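Local structure of viral protein F93 (Sulfolobus turreted icosahedral virus, 2CO5) at residues Lys5-Tyr11 against Ser53-Ile59; Ser23-Lys28 against Asp67-Leu73. The protein probably binds DNA through its winged-helix fold, and may serve as a dimeric transcriptional regulator of a virus that infects a hyperthermophilic archaeon. One frame throughout, in Å; residues are numbered along the deposited sequence.

Contact 1: residues Lys5-Tyr11 against Ser53-Ile59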
ATOM      1  N   LYS B   5      -0.806   5.136  -8.683  1.00 50.01           N
ATOM      2  CA  LYS B   5       0.037   6.001  -7.834  1.00 50.29           C
ATOM      3  C   LYS B   5      -0.429   6.203  -6.395  1.00 48.25           C
ATOM      4  O   LYS B   5       0.397   6.349  -5.496  1.00 51.23           O
ATOM      5  CB  LYS B   5       0.263   7.371  -8.497  1.00 51.67           C
ATOM      6  CG  LYS B   5      -0.965   8.270  -8.598  1.00 47.64           C
ATOM      7  CD  LYS B   5      -0.651   9.564  -9.348  1.00 50.83           C
ATOM      8  CE  LYS B   5      -1.923  10.253  -9.828  1.00 50.60           C
ATOM      9  NZ  LYS B   5      -1.665  11.553 -10.508  1.00 55.89           N
ATOM     10  N   TYR B   6      -1.734   6.211  -6.165  1.00 48.38           N
ATOM     11  CA  TYR B   6      -2.230   6.430  -4.805  1.00 49.43           C
ATOM     12  C   TYR B   6      -2.319   5.148  -3.963  1.00 51.83           C
ATOM     13  O   TYR B   6      -2.745   5.195  -2.802  1.00 49.04           O
ATOM     14  CB  TYR B   6      -3.556   7.186  -4.830  1.00 51.33           C
ATOM     15  CG  TYR B   6      -3.444   8.609  -5.368  1.00 51.39           C
ATOM     16  CD1 TYR B   6      -4.372   9.103  -6.279  1.00 50.90           C
ATOM     17  CD2 TYR B   6      -2.408   9.460  -4.961  1.00 54.46           C
ATOM     18  CE1 TYR B   6      -4.279  10.412  -6.774  1.00 51.95           C
ATOM     19  CE2 TYR B   6      -2.303  10.772  -5.449  1.00 50.81           C
ATOM     20  CZ  TYR B   6      -3.244  11.241  -6.355  1.00 55.45           C
ATOM     21  OH  TYR B   6      -3.144  12.527  -6.852  1.00 46.56           O
ATOM     22  N   MET B   7      -1.869   4.018  -4.519  1.00 49.38           N
ATOM     23  CA  MET B   7      -1.874   2.746  -3.795  1.00 49.61           C
ATOM     24  C   MET B   7      -0.659   2.676  -2.883  1.00 48.69           C
ATOM     25  O   MET B   7       0.237   1.855  -3.050  1.00 51.84           O
ATOM     26  CB  MET B   7      -1.961   1.560  -4.758  1.00 44.87           C
ATOM     27  CG  MET B   7      -3.265   1.589  -5.547  1.00 47.88           C
ATOM     28  SD  MET B   7      -3.521   0.244  -6.702  1.00 52.67           S
ATOM     29  CE  MET B   7      -5.172   0.631  -7.290  1.00 49.83           C
ATOM     30  N   ARG B   8      -0.659   3.587  -1.923  1.00 50.17           N
ATOM     31  CA  ARG B   8       0.345   3.689  -0.880  1.00 51.29           C
ATOM     32  C   ARG B   8      -0.425   3.934   0.409  1.00 50.80           C
ATOM     33  O   ARG B   8      -1.426   4.657   0.407  1.00 48.95           O
ATOM     34  CB  ARG B   8       1.290   4.855  -1.163  1.00 51.12           C
ATOM     35  CG  ARG B   8       2.059   4.707  -2.468  1.00 47.53           C
ATOM     36  CD  ARG B   8       2.766   5.998  -2.842  1.00 58.98           C
ATOM     37  NE  ARG B   8       3.824   6.363  -1.900  1.00 57.46           N
ATOM     38  CZ  ARG B   8       4.493   7.516  -1.919  1.00 66.72           C
ATOM     39  NH1 ARG B   8       4.231   8.439  -2.837  1.00 60.50           N
ATOM     40  NH2 ARG B   8       5.433   7.753  -1.013  1.00 66.08           N
ATOM     41  N   ILE B   9       0.035   3.334   1.499  1.00 50.05           N
ATOM     42  CA  ILE B   9      -0.693   3.344   2.752  1.00 50.61           C
ATOM     43  C   ILE B   9      -0.907   4.776   3.276  1.00 49.62           C
ATOM     44  O   ILE B   9      -1.950   5.077   3.839  1.00 48.58           O
ATOM     45  CB  ILE B   9      -0.006   2.431   3.806  1.00 51.94           C
ATOM     46  CG1 ILE B   9      -1.037   1.900   4.805  1.00 60.50           C
ATOM     47  CG2 ILE B   9       1.158   3.146   4.502  1.00 48.21           C
ATOM     48  CD1 ILE B   9      -2.057   0.972   4.174  1.00 50.27           C
ATOM     49  N   ASN B  10       0.064   5.658   3.051  1.00 50.19           N
ATOM     50  CA  ASN B  10      -0.026   7.018   3.568  1.00 51.11           C
ATOM     51  C   ASN B  10      -1.102   7.839   2.861  1.00 52.84           C
ATOM     52  O   ASN B  10      -1.751   8.679   3.489  1.00 51.53           O
ATOM     53  CB  ASN B  10       1.335   7.710   3.503  1.00 50.12           C
ATOM     54  CG  ASN B  10       2.258   7.297   4.642  1.00 51.49           C
ATOM     55  OD1 ASN B  10       3.442   7.646   4.660  1.00 55.11           O
ATOM     56  ND2 ASN B  10       1.716   6.575   5.607  1.00 42.88           N
ATOM     57  N   TYR B  11      -1.303   7.584   1.565  1.00 51.80           N
ATOM     58  CA  TYR B  11      -2.404   8.205   0.831  1.00 50.99           C
ATOM     59  C   TYR B  11      -3.741   7.690   1.346  1.00 50.40           C
ATOM     60  O   TYR B  11      -4.654   8.469   1.568  1.00 49.60           O
ATOM     61  CB  TYR B  11      -2.302   7.948  -0.676  1.00 51.53           C
ATOM     62  CG  TYR B  11      -1.304   8.822  -1.414  1.00 48.43           C
ATOM     63  CD1 TYR B  11      -1.337  10.210  -1.296  1.00 46.79           C
ATOM     64  CD2 TYR B  11      -0.356   8.266  -2.255  1.00 49.30           C
ATOM     65  CE1 TYR B  11      -0.442  11.014  -1.991  1.00 47.89           C
ATOM     66  CE2 TYR B  11       0.543   9.064  -2.965  1.00 49.57           C
ATOM     67  CZ  TYR B  11       0.491  10.430  -2.828  1.00 45.62           C
ATOM     68  OH  TYR B  11       1.384  11.221  -3.504  1.00 49.06           O
ATOM     69  N   SER B  53       0.193  17.191  -3.397  1.00 48.38           N
ATOM     70  CA  SER B  53      -0.091  16.387  -4.586  1.00 48.10           C
ATOM     71  C   SER B  53      -1.588  16.131  -4.704  1.00 48.58           C
ATOM     72  O   SER B  53      -2.161  16.302  -5.777  1.00 48.99           O
ATOM     73  CB  SER B  53       0.695  15.068  -4.551  1.00 49.64           C
ATOM     74  OG  SER B  53       2.088  15.310  -4.719  1.00 47.73           O
ATOM     75  N   LEU B  54      -2.216  15.747  -3.592  1.00 51.84           N
ATOM     76  CA  LEU B  54      -3.667  15.498  -3.546  1.00 51.11           C
ATOM     77  C   LEU B  54      -4.480  16.741  -3.899  1.00 51.29           C
ATOM     78  O   LEU B  54      -5.465  16.653  -4.624  1.00 49.65           O
ATOM     79  CB  LEU B  54      -4.092  14.991  -2.155  1.00 51.47           C
ATOM     80  CG  LEU B  54      -4.064  13.482  -1.850  1.00 54.71           C
ATOM     81  CD1 LEU B  54      -3.248  12.680  -2.834  1.00 57.01           C
ATOM     82  CD2 LEU B  54      -3.576  13.248  -0.428  1.00 50.06           C
ATOM     83  N   ILE B  55      -4.060  17.889  -3.369  1.00 50.78           N
ATOM     84  CA  ILE B  55      -4.718  19.169  -3.635  1.00 49.42           C
ATOM     85  C   ILE B  55      -4.571  19.592  -5.091  1.00 50.11           C
ATOM     86  O   ILE B  55      -5.539  20.032  -5.717  1.00 46.65           O
ATOM     87  CB  ILE B  55      -4.161  20.292  -2.724  1.00 49.86           C
ATOM     88  CG1 ILE B  55      -4.644  20.086  -1.284  1.00 48.73           C
ATOM     89  CG2 ILE B  55      -4.578  21.670  -3.246  1.00 43.14           C
ATOM     90  CD1 ILE B  55      -4.058  21.058  -0.283  1.00 47.11           C
ATOM     91  N   ASP B  56      -3.359  19.472  -5.629  1.00 49.95           N
ATOM     92  CA  ASP B  56      -3.108  19.895  -7.007  1.00 48.58           C
ATOM     93  C   ASP B  56      -3.770  18.933  -8.009  1.00 48.72           C
ATOM     94  O   ASP B  56      -4.057  19.330  -9.134  1.00 45.37           O
ATOM     95  CB  ASP B  56      -1.600  20.019  -7.296  1.00 51.42           C
ATOM     96  CG  ASP B  56      -0.897  21.033  -6.405  1.00 48.89           C
ATOM     97  OD1 ASP B  56      -1.564  21.942  -5.876  1.00 57.49           O
ATOM     98  OD2 ASP B  56       0.340  20.916  -6.240  1.00 55.46           O
ATOM     99  N   ASP B  57      -4.013  17.683  -7.594  1.00 48.90           N
ATOM    100  CA  ASP B  57      -4.730  16.688  -8.413  1.00 48.46           C
ATOM    101  C   ASP B  57      -6.248  16.644  -8.145  1.00 49.09           C
ATOM    102  O   ASP B  57      -6.941  15.739  -8.620  1.00 47.66           O
ATOM    103  CB  ASP B  57      -4.143  15.289  -8.172  1.00 49.17           C
ATOM    104  CG  ASP B  57      -4.608  14.260  -9.203  1.00 47.77           C
ATOM    105  OD1 ASP B  57      -4.680  14.595 -10.402  1.00 47.92           O
ATOM    106  OD2 ASP B  57      -4.892  13.108  -8.816  1.00 62.11           O
ATOM    107  N   LYS B  58      -6.757  17.602  -7.373  1.00 48.58           N
ATOM    108  CA  LYS B  58      -8.201  17.752  -7.143  1.00 50.39           C
ATOM    109  C   LYS B  58      -8.841  16.589  -6.381  1.00 50.68           C
ATOM    110  O   LYS B  58     -10.054  16.411  -6.438  1.00 52.64           O
ATOM    111  CB  LYS B  58      -8.955  17.973  -8.467  1.00 50.89           C
ATOM    112  CG  LYS B  58      -8.298  18.937  -9.458  1.00 54.84           C
ATOM    113  CD  LYS B  58      -7.967  20.279  -8.829  1.00 59.77           C
ATOM    114  CE  LYS B  58      -7.643  21.320  -9.892  1.00 73.27           C
ATOM    115  NZ  LYS B  58      -7.017  22.538  -9.311  1.00 71.43           N
ATOM    116  N   ILE B  59      -8.028  15.815  -5.669  1.00 53.21           N
ATOM    117  CA  ILE B  59      -8.516  14.777  -4.755  1.00 51.87           C
ATOM    118  C   ILE B  59      -8.982  15.463  -3.477  1.00 51.33           C
ATOM    119  O   ILE B  59     -10.069  15.187  -2.961  1.00 51.50           O
ATOM    120  CB  ILE B  59      -7.396  13.752  -4.409  1.00 51.47           C
ATOM    121  CG1 ILE B  59      -6.919  13.015  -5.667  1.00 52.14           C
ATOM    122  CG2 ILE B  59      -7.874  12.754  -3.355  1.00 47.85           C
ATOM    123  CD1 ILE B  59      -8.001  12.218  -6.378  1.00 47.77           C
TER
HETATM  124  O   HOH W   1       3.278  13.342  -3.374  1.00 46.48           O

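Contact 2: residues Ser23-Lys28 against Asp67-Leu73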
ATOM      1  N   SER B  23     -15.348  14.412   5.511  1.00 48.71           N
ATOM      2  CA  SER B  23     -14.774  15.036   4.307  1.00 51.31           C
ATOM      3  C   SER B  23     -14.318  16.494   4.500  1.00 50.30           C
ATOM      4  O   SER B  23     -14.138  17.224   3.524  1.00 46.33           O
ATOM      5  CB  SER B  23     -15.745  14.932   3.113  1.00 51.67           C
ATOM      6  OG  SER B  23     -15.853  13.594   2.655  1.00 55.90           O
ATOM      7  N   ARG B  24     -14.107  16.904   5.750  1.00 51.10           N
ATOM      8  CA  ARG B  24     -13.680  18.269   6.056  1.00 52.98           C
ATOM      9  C   ARG B  24     -12.833  18.290   7.322  1.00 52.71           C
ATOM     10  O   ARG B  24     -13.275  17.846   8.378  1.00 52.54           O
ATOM     11  CB  ARG B  24     -14.896  19.185   6.227  1.00 55.23           C
ATOM     12  CG  ARG B  24     -14.563  20.666   6.433  1.00 53.08           C
ATOM     13  CD  ARG B  24     -15.795  21.410   6.922  1.00 59.31           C
ATOM     14  NE  ARG B  24     -15.615  22.862   7.003  1.00 56.06           N
ATOM     15  CZ  ARG B  24     -14.942  23.503   7.963  1.00 69.48           C
ATOM     16  NH1 ARG B  24     -14.334  22.829   8.945  1.00 56.09           N
ATOM     17  NH2 ARG B  24     -14.861  24.835   7.934  1.00 47.64           N
ATOM     18  N   LEU B  25     -11.615  18.806   7.208  1.00 53.23           N
ATOM     19  CA  LEU B  25     -10.707  18.876   8.343  1.00 51.74           C
ATOM     20  C   LEU B  25      -9.722  20.021   8.163  1.00 50.20           C
ATOM     21  O   LEU B  25      -9.219  20.250   7.061  1.00 47.57           O
ATOM     22  CB  LEU B  25      -9.958  17.552   8.491  1.00 51.65           C
ATOM     23  CG  LEU B  25      -9.031  17.395   9.702  1.00 56.93           C
ATOM     24  CD1 LEU B  25      -9.823  17.306  11.007  1.00 37.15           C
ATOM     25  CD2 LEU B  25      -8.136  16.174   9.520  1.00 55.06           C
ATOM     26  N   GLU B  26      -9.459  20.741   9.249  1.00 50.38           N
ATOM     27  CA  GLU B  26      -8.448  21.785   9.241  1.00 51.57           C
ATOM     28  C   GLU B  26      -7.106  21.120   9.019  1.00 50.53           C
ATOM     29  O   GLU B  26      -6.831  20.074   9.600  1.00 52.08           O
ATOM     30  CB  GLU B  26      -8.438  22.566  10.557  1.00 51.16           C
ATOM     31  CG  GLU B  26      -9.636  23.491  10.736  1.00 56.59           C
ATOM     32  CD  GLU B  26      -9.708  24.118  12.121  1.00 51.40           C
ATOM     33  OE1 GLU B  26      -8.759  23.951  12.915  1.00 60.36           O
ATOM     34  OE2 GLU B  26     -10.726  24.783  12.416  1.00 62.33           O
ATOM     35  N   LYS B  27      -6.293  21.729   8.163  1.00 48.74           N
ATOM     36  CA  LYS B  27      -4.982  21.200   7.791  1.00 49.23           C
ATOM     37  C   LYS B  27      -4.067  20.985   9.000  1.00 45.98           C
ATOM     38  O   LYS B  27      -3.347  19.992   9.066  1.00 47.44           O
ATOM     39  CB  LYS B  27      -4.320  22.154   6.791  1.00 47.08           C
ATOM     40  CG  LYS B  27      -3.079  21.632   6.077  1.00 48.63           C
ATOM     41  CD  LYS B  27      -2.470  22.769   5.249  1.00 50.74           C
ATOM     42  CE  LYS B  27      -1.274  22.327   4.431  1.00 44.44           C
ATOM     43  NZ  LYS B  27      -0.902  23.365   3.419  1.00 50.36           N
ATOM     44  N   LYS B  28      -4.115  21.904   9.960  1.00 46.74           N
ATOM     45  CA  LYS B  28      -3.235  21.849  11.137  1.00 49.11           C
ATOM     46  C   LYS B  28      -3.507  20.668  12.077  1.00 50.11           C
ATOM     47  O   LYS B  28      -2.725  20.408  12.995  1.00 51.86           O
ATOM     48  CB  LYS B  28      -3.301  23.165  11.924  1.00 47.42           C
ATOM     49  CG  LYS B  28      -4.663  23.502  12.546  1.00 54.48           C
ATOM     50  CD  LYS B  28      -4.666  24.921  13.100  1.00 48.57           C
ATOM     51  CE  LYS B  28      -6.004  25.294  13.718  1.00 59.84           C
ATOM     52  NZ  LYS B  28      -5.923  26.566  14.506  1.00 46.96           N
ATOM     53  N   ASP B  67      -8.904  30.957  10.920  1.00 53.67           N
ATOM     54  CA  ASP B  67      -8.236  30.052  11.865  1.00 53.50           C
ATOM     55  C   ASP B  67      -7.736  28.807  11.131  1.00 53.16           C
ATOM     56  O   ASP B  67      -8.240  27.696  11.324  1.00 54.38           O
ATOM     57  CB  ASP B  67      -9.138  29.695  13.065  1.00 53.45           C
ATOM     58  CG  ASP B  67     -10.614  29.616  12.704  1.00 56.05           C
ATOM     59  OD1 ASP B  67     -11.277  30.682  12.661  1.00 45.41           O
ATOM     60  OD2 ASP B  67     -11.114  28.492  12.484  1.00 74.86           O
ATOM     61  N   GLY B  68      -6.739  29.019  10.273  1.00 52.61           N
ATOM     62  CA  GLY B  68      -6.072  27.937   9.553  1.00 51.55           C
ATOM     63  C   GLY B  68      -6.750  27.534   8.255  1.00 50.57           C
ATOM     64  O   GLY B  68      -7.937  27.799   8.047  1.00 49.45           O
ATOM     65  N   LYS B  69      -5.984  26.877   7.385  1.00 48.58           N
ATOM     66  CA  LYS B  69      -6.510  26.358   6.126  1.00 48.57           C
ATOM     67  C   LYS B  69      -7.392  25.138   6.408  1.00 47.22           C
ATOM     68  O   LYS B  69      -7.149  24.397   7.360  1.00 42.83           O
ATOM     69  CB  LYS B  69      -5.370  25.975   5.177  1.00 48.09           C
ATOM     70  CG  LYS B  69      -4.350  27.089   4.929  1.00 56.08           C
ATOM     71  CD  LYS B  69      -3.282  26.664   3.935  1.00 50.10           C
ATOM     72  CE  LYS B  69      -2.110  27.633   3.930  1.00 56.36           C
ATOM     73  NZ  LYS B  69      -1.057  27.249   2.946  1.00 47.12           N
ATOM     74  N   VAL B  70      -8.428  24.955   5.594  1.00 48.21           N
ATOM     75  CA  VAL B  70      -9.327  23.813   5.726  1.00 48.54           C
ATOM     76  C   VAL B  70      -9.194  22.907   4.514  1.00 50.19           C
ATOM     77  O   VAL B  70      -9.229  23.374   3.372  1.00 48.96           O
ATOM     78  CB  VAL B  70     -10.804  24.238   5.855  1.00 50.75           C
ATOM     79  CG1 VAL B  70     -11.701  23.000   5.892  1.00 44.72           C
ATOM     80  CG2 VAL B  70     -11.015  25.097   7.098  1.00 46.58           C
ATOM     81  N   LEU B  71      -9.032  21.610   4.778  1.00 51.89           N
ATOM     82  CA  LEU B  71      -9.014  20.599   3.728  1.00 51.57           C
ATOM     83  C   LEU B  71     -10.425  20.051   3.516  1.00 51.29           C
ATOM     84  O   LEU B  71     -11.182  19.866   4.467  1.00 49.75           O
ATOM     85  CB  LEU B  71      -8.047  19.458   4.077  1.00 50.80           C
ATOM     86  CG  LEU B  71      -6.558  19.808   4.119  1.00 49.68           C
ATOM     87  CD1 LEU B  71      -5.731  18.599   4.562  1.00 51.20           C
ATOM     88  CD2 LEU B  71      -6.081  20.334   2.751  1.00 47.91           C
ATOM     89  N   PHE B  72     -10.762  19.818   2.252  1.00 52.48           N
ATOM     90  CA  PHE B  72     -12.016  19.196   1.862  1.00 50.39           C
ATOM     91  C   PHE B  72     -11.717  18.027   0.938  1.00 51.32           C
ATOM     92  O   PHE B  72     -10.834  18.121   0.082  1.00 48.57           O
ATOM     93  CB  PHE B  72     -12.899  20.185   1.114  1.00 47.56           C
ATOM     94  CG  PHE B  72     -13.356  21.350   1.946  1.00 52.70           C
ATOM     95  CD1 PHE B  72     -12.580  22.498   2.041  1.00 56.73           C
ATOM     96  CD2 PHE B  72     -14.568  21.305   2.618  1.00 44.41           C
ATOM     97  CE1 PHE B  72     -12.992  23.575   2.805  1.00 34.03           C
ATOM     98  CE2 PHE B  72     -14.996  22.389   3.380  1.00 59.29           C
ATOM     99  CZ  PHE B  72     -14.194  23.523   3.474  1.00 47.17           C
ATOM    100  N   LEU B  73     -12.465  16.938   1.112  1.00 49.78           N
ATOM    101  CA  LEU B  73     -12.431  15.813   0.193  1.00 49.81           C
ATOM    102  C   LEU B  73     -13.456  16.058  -0.918  1.00 49.42           C
ATOM    103  O   LEU B  73     -14.628  16.235  -0.650  1.00 50.30           O
ATOM    104  CB  LEU B  73     -12.747  14.511   0.946  1.00 53.63           C
ATOM    105  CG  LEU B  73     -12.453  13.189   0.236  1.00 48.89           C
ATOM    106  CD1 LEU B  73     -10.971  13.039  -0.033  1.00 53.34           C
ATOM    107  CD2 LEU B  73     -12.955  12.024   1.066  1.00 45.91           C
TER
HETATM  108  O   HOH W   2      -5.647  24.526   9.459  1.00 51.98           O

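Contact 1: residues Lys5-Tyr11 against Ser53-Ile59
The Schellman motif that ends helix 44-56 of this winged-helix domain packs against Tyr6, just before helix 9-20, and Tyr11 in its first turn, through Leu54, Asp57 and Ile59. CD1 of Leu54 does most of the apolar work: it lies 3.4 Å from Tyr6 CE2 and equally near Tyr11 CE1, a single methyl touching both rings obliquely. The rings support each other, because Tyr6 turns its CD2 edge onto Tyr11, with that carbon 3.4 Å above the centre of the Tyr11 ring. Ile59 CG1 adds a looser contact, 3.9 Å from Tyr6 CE1. At the far end of the ring, Tyr6 OH donates to Asp57 OD2 at 2.7 Å; the oxygen lies near the ring plane, but the hydroxyl meets it 35° out of the carboxylate plane. Lys5 CG covers one face of Tyr6, and the extended chain carries NZ to a long salt bridge, 4.0 Å from Asp57 OD2. A water joins Tyr11 OH to Ser53 OG. Asp57 OD2 thus faces a phenol and, more distantly, an ammonium group, which would probably help to keep the carboxylate ionised while the hydrogen bond limits rotation of the Tyr6 hydroxyl.

Contact 2: residues Ser23-Lys28 against Asp67-Leu73
With CG trans to its main-chain nitrogen (chi1 -175°) and its chain straight as far as NE, Arg24 runs alongside Phe72, whose own chi1 of -65° brings the ring up beside it. Phe72 CE2 comes within 3.5 Å of Arg24 CG, while the guanidinium stands almost perpendicular to the ring, their planes 88° apart. Val70 CG1 sits over one face of that guanidinium, 3.9 Å above its centre, so the methylenes and the charged end of Arg24 both rest on apolar neighbours; the cation-pi partner of Phe72 is Arg61, on strand 60-63.

Backbone bonds set the antiparallel register of the two strands. Leu25 and Leu71 form the hydrogen-bonded pair, Leu25 N to Leu71 O at 3.0 Å and Leu71 N to Leu25 O at 2.7 Å. Leu73 N reaches Ser23 O at 2.9 Å on one flank, and Lys27 N bonds Lys69 O on the other, where a water also links that carbonyl to Lys28 N. Lys27 NZ and Lys69 NZ lie 3.9 Å apart, a closeness probably eased by the salt bridge of Lys27 to Glu62.

Leu25 and Leu71 face the helices, touching Leu30 of helix 30-38, whereas Arg24, Glu26, Val70 and Phe72 occupy the other face. Such antiparallel pairing of the short first strand with the returning strand of the wing is characteristic of the winged-helix fold.

Two levels of one small domain appear here. Contact 1 lies nearer the centre of the chain and joins the start of helix 9-20 and the loop before it to the end of helix 44-56, with a tyrosine pair packed on leucine and isoleucine, and one carboxylate taking the tyrosine hydroxyl. Contact 2, farther out, relies on main-chain bonds between strands, with leucines toward the helices and a mixed face of Arg24, Glu26, Val70 and Phe72 on the other side. They meet where Ile55 CD1 packs 3.7 Å from Leu71 CD2, and again where Leu73 CD1 approaches Ile59 O. Their segments alternate along the chain, so each contact ties an early element to a later one.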